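Local coordinates for protein colicin-B (Escherichia coli, PDB 1RH1) that kills Escherichia coli and closely related bacteria by forming channels that depolarise the cytoplasmic membrane and dissipate cellular energy, at residues 390-395 / 482-487; 172-177 / 181-186. All coordinates share one frame; numbering follows the deposited sequence.

Contact 1: residues 390-395 / 482-487; sequences EAIVNA and VGFVGV
Ile-392 and Val-485 meet through methyl groups, CG2 of Ile-392 lying 3.6 Å from CG2 of Val-485. The two side chains slide past each other in opposite directions, and Val-485 CG2 also lies 4.1 Å from Ile-392 CD1, touching both branches of the isoleucine. Val-485 turns CG1 anti to its backbone N (chi1 174°), which leaves CG2 beside that N as the branch that does the touching.

Within the two segments, the aromatic contact is made by Phe-484. Its CD1 lies 4.2 Å from CD1 of Ile-392, with the methyl approaching the ring obliquely and the two side chains crossing at about a right angle. Both segments belong to helices of the pore-forming domain, the helical bundle of channel-forming colicins, and 482-487 falls in a stretch predicted to span the membrane. The contact is small: the nearest CA atoms, those of Ile-392 and Val-485, are 8.1 Å apart, and 104 Å² is buried between the segments.

Further apolar cover comes from Tyr-435 of helix 420-435, which touches both Ile-392 and Val-485. Leu-472 packs on Val-485, while Leu-382 and Ile-384 lie against Phe-484.

Contact 2: residues 172-177 / 181-186; sequences TDLMQN and YMAIIG
Thr-172 and Ala-183 exchange two backbone hydrogen bonds, and Leu-174 and Tyr-181 exchange two more, making both antiparallel hydrogen-bonded pairs. Ala-183 N donates to Thr-172 O at 2.9 Å and Tyr-181 N to Leu-174 O at 2.7 Å. The bond from Leu-174 N to Tyr-181 O is nearly straight at its hydrogen (168°), yet the donor stands above the carbonyl plane, well away from a lone-pair direction. Between these two pairs Asp-173 and Met-182 form the non-hydrogen-bonded pair, their CA atoms 4.1 Å apart.

On the face carrying Leu-174, Tyr-181 and Ala-183, CB of Leu-174 touches CB of Tyr-181 at 3.8 Å, and its CG reaches the alanine methyl. The tyrosine ring runs on toward the turn, where Gln-176 CB lies 3.6 Å from Tyr-181 CD1; Leu-174 O meets the ring at its edge, in plane. At the other end the side chains of Thr-172 and Ile-185 cross at about a right angle, and Thr-172 OG1 is 3.4 Å from Ile-185 CD1. Here chi1 of Ile-185 (50°) sets CG1 between the backbone N and the carbonyl carbon, and CD1 extends from it to the threonine.

Asp-173 points to the opposite face, with its carboxylate in a salt bridge to Arg-297 of helix 291-340. That helix also covers Met-175. The two segments form part of the beta hairpin of strands 169-176 and 179-186; the N-to-C directions of 172-176 and 181-186 make 122°, well short of strictly antiparallel. Strand 121-128 continues the antiparallel sheet beyond 179-186, with backbone bonds to Met-182, Ile-184 and Gly-186.

Overall arrangement
The two contacts belong to different parts of an elongated molecule and lie on opposite sides of its centre, the centre of contact 1 about 46 Å, and that of contact 2 about 17 Å, from the centre of the chain. Their own centres are about 61 Å apart, and their nearest atoms about 49 Å, so they do not touch. Contact 2 closes along the chain before contact 1 opens. Contact 1 joins two helices of the channel-forming domain across 86 intervening residues, whereas contact 2 is local, within one beta hairpin. The long helix 291-340 links the two regions: near its start it packs against the hairpin, and near its end Val-336 and Leu-340 touch Val-482 and Val-487 of helix 479-495.

Contact 1: residues 390-395 / 482-487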
loop_
_atom_site.group_PDB
_atom_site.type_symbol
_atom_site.label_atom_id
_atom_site.label_comp_id
_atom_site.label_asym_id
_atom_site.label_seq_id
_atom_site.Cartn_x
_atom_site.Cartn_y
_atom_site.Cartn_z
ATOM N N GLU A 390 37.050 -21.892 -30.406
ATOM C CA GLU A 390 36.181 -22.106 -31.552
ATOM C C GLU A 390 34.849 -22.759 -31.193
ATOM O O GLU A 390 33.812 -22.423 -31.759
ATOM C CB GLU A 390 36.912 -22.955 -32.566
ATOM C CG GLU A 390 36.184 -23.088 -33.908
ATOM C CD GLU A 390 36.149 -21.838 -34.803
ATOM O OE1 GLU A 390 37.119 -21.644 -35.548
ATOM O OE2 GLU A 390 35.162 -21.077 -34.785
ATOM N N ALA A 391 34.844 -23.659 -30.209
ATOM C CA ALA A 391 33.644 -24.328 -29.751
ATOM C C ALA A 391 32.711 -23.384 -29.027
ATOM O O ALA A 391 31.504 -23.525 -29.200
ATOM C CB ALA A 391 33.986 -25.448 -28.796
ATOM N N ILE A 392 33.206 -22.398 -28.257
ATOM C CA ILE A 392 32.339 -21.476 -27.518
ATOM C C ILE A 392 31.669 -20.462 -28.428
ATOM O O ILE A 392 30.483 -20.129 -28.316
ATOM C CB ILE A 392 33.119 -20.702 -26.484
ATOM C CG1 ILE A 392 34.186 -21.507 -25.790
ATOM C CG2 ILE A 392 32.104 -20.339 -25.430
ATOM C CD1 ILE A 392 35.211 -20.724 -24.948
ATOM N N VAL A 393 32.498 -19.970 -29.348
ATOM C CA VAL A 393 32.060 -19.042 -30.358
ATOM C C VAL A 393 30.950 -19.702 -31.140
ATOM O O VAL A 393 29.839 -19.195 -31.091
ATOM C CB VAL A 393 33.248 -18.693 -31.239
ATOM C CG1 VAL A 393 32.835 -17.855 -32.435
ATOM C CG2 VAL A 393 34.220 -17.895 -30.400
ATOM N N ASN A 394 31.193 -20.863 -31.758
ATOM C CA ASN A 394 30.178 -21.579 -32.518
ATOM C C ASN A 394 28.909 -21.956 -31.753
ATOM O O ASN A 394 27.819 -22.073 -32.320
ATOM C CB ASN A 394 30.795 -22.820 -33.082
ATOM C CG ASN A 394 31.701 -22.580 -34.275
ATOM O OD1 ASN A 394 32.713 -23.261 -34.430
ATOM N ND2 ASN A 394 31.382 -21.642 -35.164
ATOM N N ALA A 395 29.041 -22.135 -30.437
ATOM C CA ALA A 395 27.905 -22.379 -29.566
ATOM C C ALA A 395 27.071 -21.119 -29.411
ATOM O O ALA A 395 25.843 -21.192 -29.353
ATOM C CB ALA A 395 28.385 -22.809 -28.201
ATOM N N VAL A 482 33.274 -26.012 -20.480
ATOM C CA VAL A 482 32.275 -25.635 -19.475
ATOM C C VAL A 482 32.913 -24.998 -18.237
ATOM O O VAL A 482 32.340 -24.085 -17.642
ATOM C CB VAL A 482 31.460 -26.890 -19.082
ATOM C CG1 VAL A 482 30.498 -26.685 -17.912
ATOM C CG2 VAL A 482 30.642 -27.229 -20.309
ATOM N N GLY A 483 34.120 -25.435 -17.870
ATOM C CA GLY A 483 34.831 -24.795 -16.785
ATOM C C GLY A 483 35.255 -23.359 -17.133
ATOM O O GLY A 483 35.059 -22.438 -16.338
ATOM N N PHE A 484 35.840 -23.138 -18.321
ATOM C CA PHE A 484 36.300 -21.820 -18.743
ATOM C C PHE A 484 35.131 -20.844 -18.784
ATOM O O PHE A 484 35.220 -19.745 -18.226
ATOM C CB PHE A 484 36.943 -21.893 -20.131
ATOM C CG PHE A 484 37.628 -20.597 -20.534
ATOM C CD1 PHE A 484 36.960 -19.659 -21.327
ATOM C CD2 PHE A 484 38.918 -20.322 -20.083
ATOM C CE1 PHE A 484 37.576 -18.448 -21.659
ATOM C CE2 PHE A 484 39.522 -19.110 -20.422
ATOM C CZ PHE A 484 38.860 -18.168 -21.202
ATOM N N VAL A 485 34.029 -21.254 -19.415
ATOM C CA VAL A 485 32.874 -20.403 -19.478
ATOM C C VAL A 485 32.269 -20.295 -18.098
ATOM O O VAL A 485 31.722 -19.240 -17.791
ATOM C CB VAL A 485 31.876 -20.973 -20.484
ATOM C CG1 VAL A 485 30.568 -20.211 -20.503
ATOM C CG2 VAL A 485 32.481 -20.814 -21.867
ATOM N N GLY A 486 32.389 -21.286 -17.216
ATOM C CA GLY A 486 31.827 -21.163 -15.878
ATOM C C GLY A 486 32.561 -20.097 -15.088
ATOM O O GLY A 486 31.963 -19.445 -14.247
ATOM N N VAL A 487 33.865 -19.929 -15.347
ATOM C CA VAL A 487 34.675 -18.875 -14.753
ATOM C C VAL A 487 34.341 -17.524 -15.406
ATOM O O VAL A 487 33.990 -16.603 -14.681
ATOM C CB VAL A 487 36.145 -19.270 -14.942
ATOM C CG1 VAL A 487 37.058 -18.090 -14.754
ATOM C CG2 VAL A 487 36.528 -20.255 -13.856
#

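Contact 2: residues 172-177 / 181-186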
loop_
_atom_site.group_PDB
_atom_site.type_symbol
_atom_site.label_atom_id
_atom_site.label_comp_id
_atom_site.label_asym_id
_atom_site.label_seq_id
_atom_site.Cartn_x
_atom_site.Cartn_y
_atom_site.Cartn_z
ATOM N N THR A 172 -16.190 4.337 6.684
ATOM C CA THR A 172 -15.646 5.541 6.043
ATOM C C THR A 172 -16.306 5.784 4.697
ATOM O O THR A 172 -17.395 5.260 4.473
ATOM C CB THR A 172 -14.132 5.461 5.771
ATOM O OG1 THR A 172 -13.870 4.239 5.098
ATOM C CG2 THR A 172 -13.330 5.574 7.039
ATOM N N ASP A 173 -15.723 6.541 3.761
ATOM C CA ASP A 173 -16.440 6.777 2.525
ATOM C C ASP A 173 -15.716 6.254 1.306
ATOM O O ASP A 173 -14.547 5.896 1.373
ATOM C CB ASP A 173 -16.770 8.290 2.412
ATOM C CG ASP A 173 -15.733 9.311 1.983
ATOM O OD1 ASP A 173 -14.546 9.182 2.274
ATOM O OD2 ASP A 173 -16.137 10.278 1.352
ATOM N N LEU A 174 -16.463 6.150 0.208
ATOM C CA LEU A 174 -16.021 5.525 -1.024
ATOM C C LEU A 174 -16.313 6.404 -2.213
ATOM O O LEU A 174 -17.471 6.616 -2.607
ATOM C CB LEU A 174 -16.751 4.208 -1.295
ATOM C CG LEU A 174 -16.055 2.912 -1.339
ATOM C CD1 LEU A 174 -16.837 2.067 -2.274
ATOM C CD2 LEU A 174 -14.631 3.048 -1.782
ATOM N N MET A 175 -15.236 6.862 -2.824
ATOM C CA MET A 175 -15.403 7.628 -4.037
ATOM C C MET A 175 -15.628 6.646 -5.177
ATOM O O MET A 175 -14.704 5.959 -5.602
ATOM C CB MET A 175 -14.155 8.446 -4.241
ATOM C CG MET A 175 -14.383 9.890 -4.667
ATOM S SD MET A 175 -15.422 10.828 -3.556
ATOM C CE MET A 175 -16.458 11.008 -4.949
ATOM N N GLN A 176 -16.871 6.489 -5.643
ATOM C CA GLN A 176 -17.141 5.575 -6.738
ATOM C C GLN A 176 -17.829 6.216 -7.924
ATOM O O GLN A 176 -19.051 6.369 -7.961
ATOM C CB GLN A 176 -17.995 4.445 -6.278
ATOM C CG GLN A 176 -17.202 3.546 -5.394
ATOM C CD GLN A 176 -17.283 2.091 -5.815
ATOM O OE1 GLN A 176 -16.258 1.476 -6.132
ATOM N NE2 GLN A 176 -18.501 1.522 -5.821
ATOM N N ASN A 177 -16.980 6.530 -8.916
ATOM C CA ASN A 177 -17.296 7.171 -10.194
ATOM C C ASN A 177 -17.705 8.618 -10.079
ATOM O O ASN A 177 -18.706 9.077 -10.640
ATOM C CB ASN A 177 -18.405 6.414 -10.964
ATOM C CG ASN A 177 -17.845 5.182 -11.654
ATOM O OD1 ASN A 177 -16.908 5.267 -12.451
ATOM N ND2 ASN A 177 -18.380 3.997 -11.355
ATOM N N TYR A 181 -19.784 7.825 -1.889
ATOM C CA TYR A 181 -20.530 6.814 -1.154
ATOM C C TYR A 181 -20.128 6.709 0.313
ATOM O O TYR A 181 -19.086 7.238 0.683
ATOM C CB TYR A 181 -20.294 5.494 -1.818
ATOM C CG TYR A 181 -21.063 5.405 -3.105
ATOM C CD1 TYR A 181 -20.560 5.935 -4.288
ATOM C CD2 TYR A 181 -22.305 4.775 -3.080
ATOM C CE1 TYR A 181 -21.308 5.835 -5.454
ATOM C CE2 TYR A 181 -23.051 4.672 -4.250
ATOM C CZ TYR A 181 -22.541 5.205 -5.420
ATOM O OH TYR A 181 -23.295 5.106 -6.563
ATOM N N MET A 182 -20.929 6.098 1.189
ATOM C CA MET A 182 -20.456 5.762 2.522
ATOM C C MET A 182 -20.484 4.249 2.619
ATOM O O MET A 182 -21.506 3.629 2.323
ATOM C CB MET A 182 -21.344 6.395 3.571
ATOM C CG MET A 182 -21.080 7.891 3.596
ATOM S SD MET A 182 -20.760 8.503 5.252
ATOM C CE MET A 182 -19.349 7.508 5.612
ATOM N N ALA A 183 -19.344 3.660 2.997
ATOM C CA ALA A 183 -19.133 2.226 2.968
ATOM C C ALA A 183 -18.566 1.597 4.208
ATOM O O ALA A 183 -18.090 2.298 5.090
ATOM C CB ALA A 183 -18.173 1.856 1.892
ATOM N N ILE A 184 -18.582 0.259 4.281
ATOM C CA ILE A 184 -17.938 -0.465 5.364
ATOM C C ILE A 184 -16.713 -1.159 4.819
ATOM O O ILE A 184 -16.803 -2.023 3.960
ATOM C CB ILE A 184 -18.916 -1.487 5.994
ATOM C CG1 ILE A 184 -18.154 -2.294 7.013
ATOM C CG2 ILE A 184 -19.566 -2.364 4.946
ATOM C CD1 ILE A 184 -19.014 -3.372 7.646
ATOM N N ILE A 185 -15.534 -0.785 5.277
ATOM C CA ILE A 185 -14.359 -1.458 4.793
ATOM C C ILE A 185 -13.896 -2.528 5.745
ATOM O O ILE A 185 -14.270 -2.590 6.905
ATOM C CB ILE A 185 -13.244 -0.435 4.534
ATOM C CG1 ILE A 185 -12.973 0.508 5.669
ATOM C CG2 ILE A 185 -13.713 0.378 3.362
ATOM C CD1 ILE A 185 -11.845 1.524 5.414
ATOM N N GLY A 186 -13.094 -3.435 5.242
ATOM C CA GLY A 186 -12.566 -4.520 6.041
ATOM C C GLY A 186 -11.655 -5.395 5.213
ATOM O O GLY A 186 -11.354 -5.060 4.073
#